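Local atomic coordinates of cation efflux system protein CusF (Escherichia coli, PDB entry 3E6Z), a protein that binds one copper ion per polypeptide and acts as a periplasmic metallochaperone in a cation efflux system that confers resistance to copper and silver. Residues P5-A10 against A61-Q66; G12-I17 against S52-G57; I26-I31 against M41-T46. The protein carries 1 engineered substitution. One frame throughout, in Å; residues are numbered along the deposited sequence.

Contact 1 of 3, residues P5-A10 against A61-Q66; sequences PQVISA and AFNFVQ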
# COMPACT_ATOMS: atom_id res chain seq x y z
N PRO A 5 4.67 -0.74 15.04
CA PRO A 5 4.92 -0.49 13.62
C PRO A 5 4.29 0.80 13.27
O PRO A 5 3.08 0.94 13.57
CB PRO A 5 4.14 -1.61 12.91
CG PRO A 5 4.04 -2.70 13.90
CD PRO A 5 4.02 -2.05 15.25
N GLN A 6 5.04 1.79 12.77
CA GLN A 6 4.29 2.95 12.16
C GLN A 6 4.23 2.81 10.66
O GLN A 6 3.18 2.54 10.03
CB GLN A 6 4.93 4.25 12.64
CG GLN A 6 4.88 4.43 14.13
CD GLN A 6 3.50 4.55 14.74
OE1 GLN A 6 2.48 4.67 14.05
NE2 GLN A 6 3.46 4.50 16.07
N VAL A 7 5.39 2.85 10.03
CA VAL A 7 5.34 2.75 8.57
C VAL A 7 5.45 1.24 8.28
O VAL A 7 6.42 0.59 8.73
CB VAL A 7 6.45 3.54 7.90
CG1 VAL A 7 6.45 3.34 6.35
CG2 VAL A 7 6.25 5.07 8.15
N ILE A 8 4.48 0.68 7.52
CA ILE A 8 4.48 -0.73 7.07
C ILE A 8 4.93 -0.75 5.64
O ILE A 8 4.41 -0.04 4.81
CB ILE A 8 3.13 -1.34 7.25
CG1 ILE A 8 2.65 -1.27 8.71
CG2 ILE A 8 3.17 -2.80 6.81
CD1 ILE A 8 1.26 -1.63 8.94
N SER A 9 5.98 -1.56 5.38
CA SER A 9 6.45 -1.74 3.99
C SER A 9 5.93 -3.05 3.43
O SER A 9 5.75 -4.02 4.13
CB SER A 9 7.95 -1.82 3.85
OG SER A 9 8.66 -0.78 4.44
N ALA A 10 5.58 -3.01 2.15
CA ALA A 10 5.04 -4.19 1.50
C ALA A 10 5.31 -4.16 0.04
O ALA A 10 5.74 -3.21 -0.55
CB ALA A 10 3.59 -4.26 1.74
N ALA A 61 6.31 -1.81 -4.90
CA ALA A 61 6.82 -1.69 -3.51
C ALA A 61 6.17 -0.40 -2.94
O ALA A 61 6.14 0.62 -3.59
CB ALA A 61 8.34 -1.52 -3.56
N PHE A 62 5.64 -0.51 -1.71
CA PHE A 62 4.93 0.62 -1.19
C PHE A 62 5.05 0.56 0.30
O PHE A 62 5.36 -0.41 0.94
CB PHE A 62 3.44 0.66 -1.69
CG PHE A 62 2.65 -0.54 -1.29
CD1 PHE A 62 2.75 -1.80 -1.98
CD2 PHE A 62 1.70 -0.46 -0.21
CE1 PHE A 62 1.99 -2.86 -1.58
CE2 PHE A 62 0.93 -1.50 0.13
CZ PHE A 62 1.01 -2.74 -0.55
N ASN A 63 4.77 1.77 0.85
CA ASN A 63 4.87 1.95 2.32
C ASN A 63 3.59 2.68 2.72
O ASN A 63 3.12 3.56 2.01
CB ASN A 63 6.07 2.83 2.73
CG ASN A 63 7.34 2.06 2.50
OD1 ASN A 63 7.68 1.18 3.30
ND2 ASN A 63 7.93 2.20 1.30
N PHE A 64 3.00 2.29 3.87
CA PHE A 64 1.74 2.95 4.28
C PHE A 64 1.70 2.98 5.81
O PHE A 64 2.43 2.34 6.53
CB PHE A 64 0.52 2.12 3.70
CG PHE A 64 0.42 0.70 4.23
CD1 PHE A 64 1.17 -0.33 3.61
CD2 PHE A 64 -0.37 0.35 5.32
CE1 PHE A 64 1.04 -1.65 4.01
CE2 PHE A 64 -0.46 -0.97 5.72
CZ PHE A 64 0.23 -1.94 5.06
N VAL A 65 0.77 3.87 6.25
CA VAL A 65 0.51 4.03 7.68
C VAL A 65 -0.99 3.75 7.91
O VAL A 65 -1.86 4.17 7.15
CB VAL A 65 0.92 5.43 8.21
CG1 VAL A 65 2.41 5.57 8.00
CG2 VAL A 65 0.30 6.38 7.63
N GLN A 66 -1.25 3.04 8.99
CA GLN A 66 -2.71 2.76 9.31
C GLN A 66 -3.25 3.90 10.13
O GLN A 66 -2.58 4.43 11.08
CB GLN A 66 -2.84 1.44 10.09
CG GLN A 66 -4.22 0.86 10.06
CD GLN A 66 -4.65 0.43 8.64
OE1 GLN A 66 -3.83 0.10 7.76
NE2 GLN A 66 -6.00 0.36 8.47
O HOH W 1 0.68 2.61 10.98
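The carbonyl oxygen of I8 is held twice by the neighbouring strand. F64 N donates to I8 O at 2.9 Å, lying in the carbonyl plane, and N63 CA adds a C-H...O contact to I8 O at 3.2 Å. The return bond from I8 N to F64 O is 2.8 Å and nearly straight at 172°. A10 and F62 form a second such pair. S9 and N63 lie between them as a non-hydrogen-bonded pair. Here the side chains make the bond. S9 OG donates to N63 OD1 at a very short 2.5 Å, nearly along the C=O axis. N63 ND2 bonds D75 of strand 70-78, so both ends of this amide are held. I8, A10, F62 and F64 share the other, inner face. The CG atoms of F62 and F64 sit between backbone N and carbonyl carbon (chi1 60° and 63°), which turns both rings toward strand 8-10. I8 CB lies over the face of the F64 ring, and I8 CG2 reaches F64 CZ at 3.5 Å. A10 CB lies over the F62 ring, 3.8 Å from F62 CZ. Antiparallel pairing of the first and fourth strands is characteristic of the OB-fold barrel.

Contact 2 of 3, residues G12-I17 against S52-G57; sequences GVVKGI and SEIKTG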
# COMPACT_ATOMS: atom_id res chain seq x y z
N GLY A 12 3.42 -5.94 -3.74
CA GLY A 12 2.18 -6.56 -4.22
C GLY A 12 1.96 -6.26 -5.71
O GLY A 12 2.88 -5.81 -6.34
N VAL A 13 0.72 -6.51 -6.09
CA VAL A 13 0.34 -6.27 -7.49
C VAL A 13 -0.90 -5.33 -7.45
O VAL A 13 -1.87 -5.58 -6.75
CB VAL A 13 -0.04 -7.59 -8.21
CG1 VAL A 13 -0.59 -7.27 -9.65
CG2 VAL A 13 1.25 -8.47 -8.30
N VAL A 14 -0.85 -4.30 -8.26
CA VAL A 14 -1.93 -3.32 -8.37
C VAL A 14 -3.13 -4.01 -9.11
O VAL A 14 -2.96 -4.52 -10.25
CB VAL A 14 -1.54 -2.11 -9.12
CG1 VAL A 14 -2.70 -1.14 -9.33
CG2 VAL A 14 -0.33 -1.43 -8.39
N LYS A 15 -4.33 -3.99 -8.52
CA LYS A 15 -5.47 -4.54 -9.20
C LYS A 15 -6.48 -3.52 -9.63
O LYS A 15 -7.19 -3.76 -10.60
CB LYS A 15 -5.99 -5.62 -8.31
CG LYS A 15 -5.01 -6.75 -8.06
CD LYS A 15 -4.67 -7.51 -9.30
CE LYS A 15 -5.89 -8.18 -10.01
NZ LYS A 15 -5.46 -8.92 -11.22
N GLY A 16 -6.49 -2.32 -9.01
CA GLY A 16 -7.35 -1.27 -9.44
C GLY A 16 -6.78 0.10 -9.02
O GLY A 16 -6.14 0.17 -7.93
N ILE A 17 -7.07 1.11 -9.80
CA ILE A 17 -6.68 2.49 -9.49
C ILE A 17 -7.85 3.35 -9.74
O ILE A 17 -8.34 3.46 -10.88
CB ILE A 17 -5.46 2.97 -10.31
CG1 ILE A 17 -4.24 2.07 -10.06
CG2 ILE A 17 -5.16 4.44 -9.95
CD1 ILE A 17 -3.17 2.25 -11.14
N SER A 52 4.61 7.25 -7.81
CA SER A 52 5.29 7.04 -9.08
C SER A 52 4.21 6.52 -10.13
O SER A 52 3.01 6.27 -9.87
CB SER A 52 6.60 6.16 -8.87
OG SER A 52 7.52 6.87 -8.01
N GLU A 53 4.62 6.44 -11.38
CA GLU A 53 3.72 5.91 -12.43
C GLU A 53 3.55 4.37 -12.25
O GLU A 53 4.49 3.61 -12.20
CB GLU A 53 4.08 6.32 -13.87
CG GLU A 53 3.28 5.60 -14.91
CD GLU A 53 3.41 6.14 -16.32
OE1 GLU A 53 3.88 7.30 -16.55
OE2 GLU A 53 3.02 5.38 -17.21
N ILE A 54 2.26 4.08 -12.12
CA ILE A 54 1.80 2.67 -11.95
C ILE A 54 0.54 2.41 -12.79
O ILE A 54 -0.18 3.32 -13.21
CB ILE A 54 1.52 2.37 -10.47
CG1 ILE A 54 0.49 3.37 -9.94
CG2 ILE A 54 2.85 2.40 -9.65
CD1 ILE A 54 -0.19 2.92 -8.60
N LYS A 55 0.31 1.12 -13.01
CA LYS A 55 -0.89 0.65 -13.77
C LYS A 55 -1.29 -0.73 -13.24
O LYS A 55 -0.50 -1.40 -12.56
CB LYS A 55 -0.70 0.65 -15.26
CG LYS A 55 0.37 -0.34 -15.69
CD LYS A 55 0.72 -0.13 -17.17
CE LYS A 55 1.71 -1.15 -17.70
NZ LYS A 55 2.97 -1.15 -16.94
N THR A 56 -2.53 -1.11 -13.49
CA THR A 56 -3.00 -2.40 -13.03
C THR A 56 -2.10 -3.51 -13.59
O THR A 56 -1.62 -3.44 -14.77
CB THR A 56 -4.46 -2.65 -13.33
OG1 THR A 56 -4.61 -2.63 -14.76
CG2 THR A 56 -5.35 -1.63 -12.65
N GLY A 57 -1.87 -4.52 -12.75
CA GLY A 57 -0.93 -5.60 -13.02
C GLY A 57 0.52 -5.34 -12.70
O GLY A 57 1.32 -6.28 -12.61
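In this OB-fold barrel the long loop between strands 39-44 and 59-67 meets the first strand, 8-18. The loop has no helix here. The contact is one backbone hydrogen bond with apolar packing beside it. G57 N donates to V14 O at 2.7 Å, with an N-H...O angle of 170° and the donor in the carbonyl plane. T56 CA adds a C-H...O contact to V14 O at 3.5 Å. D58, the next residue, also bonds V14 through its backbone. K15 and G16 form a classic beta bulge against T25 of strand 23-28. T56 CG2 sits beside their backbone, 3.5 Å from K15 O and 3.8 Å from G16 CA. Further along, I17 CG1 is anti to its carbonyl carbon. This carries CD1 to the loop, where I17 CD1 meets I54 CD1 tip to tip at 4.0 Å. I17 CD1 also lies 3.8 Å from K55 CA. V14 CB packs against K55 O at 3.7 Å. The K55 CB points away from the strand, and NZ makes a salt bridge with D58. I54 also packs on I24, V60 and I76, so the loop closes over several strands. The contact seats the third-to-fourth-strand loop of the OB-fold barrel on its first strand.

Contact 3 of 3, residues I26-I31 against M41-T46; sequences IHHDPI and MRFTIT. With CU (copper (II) ion), chain B; ACT (acetate ion), chain C.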
# COMPACT_ATOMS: atom_id res chain seq x y z
N ILE A 26 -4.75 -3.11 -3.99
CA ILE A 26 -3.50 -3.88 -4.15
C ILE A 26 -3.66 -5.21 -3.53
O ILE A 26 -4.12 -5.35 -2.37
CB ILE A 26 -2.28 -3.14 -3.49
CG1 ILE A 26 -2.16 -1.75 -4.08
CG2 ILE A 26 -0.97 -3.99 -3.65
CD1 ILE A 26 -1.01 -0.88 -3.40
N HIS A 27 -3.21 -6.28 -4.29
CA HIS A 27 -3.14 -7.59 -3.68
C HIS A 27 -1.68 -7.77 -3.22
O HIS A 27 -0.72 -7.87 -4.01
CB HIS A 27 -3.53 -8.67 -4.71
CG HIS A 27 -3.57 -10.02 -4.08
ND1 HIS A 27 -4.50 -10.29 -3.12
CD2 HIS A 27 -2.77 -11.12 -4.24
CE1 HIS A 27 -4.27 -11.54 -2.71
NE2 HIS A 27 -3.23 -12.06 -3.36
N HIS A 28 -1.48 -7.60 -1.88
CA HIS A 28 -0.14 -7.58 -1.31
C HIS A 28 0.38 -9.00 -0.97
O HIS A 28 -0.42 -9.89 -0.66
CB HIS A 28 -0.05 -6.60 -0.11
CG HIS A 28 -0.78 -7.04 1.15
ND1 HIS A 28 -0.40 -8.11 1.90
CD2 HIS A 28 -1.78 -6.46 1.87
CE1 HIS A 28 -1.14 -8.18 3.03
NE2 HIS A 28 -2.02 -7.18 3.05
N ASP A 29 1.68 -9.11 -1.14
CA ASP A 29 2.44 -10.31 -0.72
C ASP A 29 2.40 -10.39 0.78
O ASP A 29 2.04 -9.41 1.47
CB ASP A 29 3.85 -10.20 -1.25
CG ASP A 29 3.85 -10.03 -2.76
OD1 ASP A 29 3.08 -10.85 -3.45
OD2 ASP A 29 4.62 -9.25 -3.25
N PRO A 30 2.73 -11.56 1.36
CA PRO A 30 2.75 -11.61 2.85
C PRO A 30 3.63 -10.48 3.41
O PRO A 30 4.69 -10.12 2.84
CB PRO A 30 3.29 -13.02 3.13
CG PRO A 30 2.96 -13.81 1.89
CD PRO A 30 3.14 -12.83 0.76
N ILE A 31 3.17 -10.01 4.56
CA ILE A 31 3.95 -8.91 5.24
C ILE A 31 4.48 -9.42 6.61
O ILE A 31 3.68 -9.52 7.56
CB ILE A 31 3.13 -7.66 5.49
CG1 ILE A 31 2.41 -7.16 4.20
CG2 ILE A 31 4.08 -6.52 6.05
CD1 ILE A 31 1.50 -6.06 4.43
N MET A 41 -6.32 -5.37 -0.46
CA MET A 41 -6.68 -4.27 0.42
C MET A 41 -6.76 -2.99 -0.40
O MET A 41 -6.11 -2.86 -1.45
CB MET A 41 -5.69 -4.06 1.61
CG MET A 41 -5.43 -5.32 2.40
SD MET A 41 -4.45 -5.03 3.85
CE MET A 41 -5.67 -4.51 5.06
N ARG A 42 -7.53 -2.01 0.14
CA ARG A 42 -7.63 -0.68 -0.44
C ARG A 42 -6.67 0.27 0.24
O ARG A 42 -6.68 0.39 1.52
CB ARG A 42 -9.04 -0.11 -0.28
CG ARG A 42 -10.07 -0.86 -1.09
CD ARG A 42 -11.51 -0.62 -0.59
NE ARG A 42 -12.01 0.76 -0.63
CZ ARG A 42 -12.51 1.37 -1.70
NH1 ARG A 42 -12.94 2.62 -1.62
NH2 ARG A 42 -12.52 0.81 -2.91
N PHE A 43 -5.87 0.97 -0.51
CA PHE A 43 -4.87 1.95 -0.01
C PHE A 43 -5.23 3.30 -0.55
O PHE A 43 -5.70 3.50 -1.67
CB PHE A 43 -3.45 1.52 -0.46
CG PHE A 43 -3.03 0.22 0.14
CD1 PHE A 43 -2.41 0.21 1.43
CD2 PHE A 43 -3.33 -1.05 -0.48
CE1 PHE A 43 -2.18 -0.93 2.10
CE2 PHE A 43 -3.00 -2.20 0.18
CZ PHE A 43 -2.43 -2.20 1.45
N THR A 44 -5.03 4.31 0.34
CA THR A 44 -5.49 5.66 0.06
C THR A 44 -4.37 6.57 -0.38
O THR A 44 -3.33 6.64 0.28
CB THR A 44 -6.18 6.23 1.32
OG1 THR A 44 -7.30 5.43 1.66
CG2 THR A 44 -6.67 7.67 1.10
N ILE A 45 -4.57 7.29 -1.49
CA ILE A 45 -3.65 8.29 -1.97
C ILE A 45 -4.05 9.59 -1.28
O ILE A 45 -5.19 10.05 -1.35
CB ILE A 45 -3.79 8.50 -3.49
CG1 ILE A 45 -3.63 7.20 -4.26
CG2 ILE A 45 -2.81 9.59 -3.95
CD1 ILE A 45 -4.09 7.35 -5.71
N THR A 46 -3.10 10.19 -0.56
CA THR A 46 -3.30 11.52 0.05
C THR A 46 -2.40 12.51 -0.68
O THR A 46 -1.49 12.15 -1.44
CB THR A 46 -2.92 11.47 1.56
OG1 THR A 46 -1.51 11.43 1.59
CG2 THR A 46 -3.57 10.30 2.30
CU CU B . -3.28 -6.90 4.56
C ACT C . -10.55 1.72 2.62
O ACT C . -9.92 2.71 2.33
OXT ACT C . -11.74 1.54 2.15
CH3 ACT C . -9.93 0.73 3.49
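A copper(II) ion joins the two strands through one imidazole nitrogen and one thioether sulfur. H28 NE2 binds it at 2.0 Å and M41 SD at 2.3 Å. M39 supplies a third ligand. The shared metal brings M41 SD to the edge of the H28 ring, in its plane, 3.3 Å from H28 NE2. H28 CG takes the crowded position between backbone N and carbonyl carbon (chi1 70°), so the ring points toward M41. The M41 chain bends at its last torsion (chi3 84°). On the far side of the ring, H28 ND1 donates to D29 O at 2.8 Å. The oxygen is near the ring plane, but the donor sits 42° out of the carbonyl plane. This second-shell bond fixes the rotation of the ring and leaves NE2 to the metal. It may also make the imidazole a stronger donor. I31 CD1 lies over one face of the ring, toward its rim, and engineered A36 touches H28 too. Behind the site, I26 and M41 form a hydrogen-bonded antiparallel pair. I26 N donates to M41 O at 2.9 Å and M41 N to I26 O at 2.9 Å. F43 extends the packing inward. I26 CD1 reaches F43 CD2 at 3.7 Å, the two side chains crossing at about a right angle. The F43 ring stacks edge-to-face with F62 and F64. R42 NE donates a hydrogen bond to OXT of an acetate, probably from the crystallisation liquor, at 2.9 Å. The His-Met-Met arrangement on adjacent strands 23-28 and 39-44 is the copper site of CusF.

All three contacts belong to one small antiparallel barrel with strand order 39-44, 23-28, 8-18, 59-67, 70-78. Contacts 1 and 2 both use strand 8-18, and their centres lie about 16 Å apart on opposite sides of the chain's centre. Contact 3 is the most central, its centre about 9 Å from that of contact 1 and about 10 Å from that of contact 2. Along the chain it falls within the span of contact 2, which falls within that of contact 1. A probable hydrogen bond from V13 N to H27 O links contacts 2 and 3. I26 CG2 packs on F62, joining contacts 3 and 1. The copper lies about 6 Å from the F64 side chain, beside the barrel's aromatic interior.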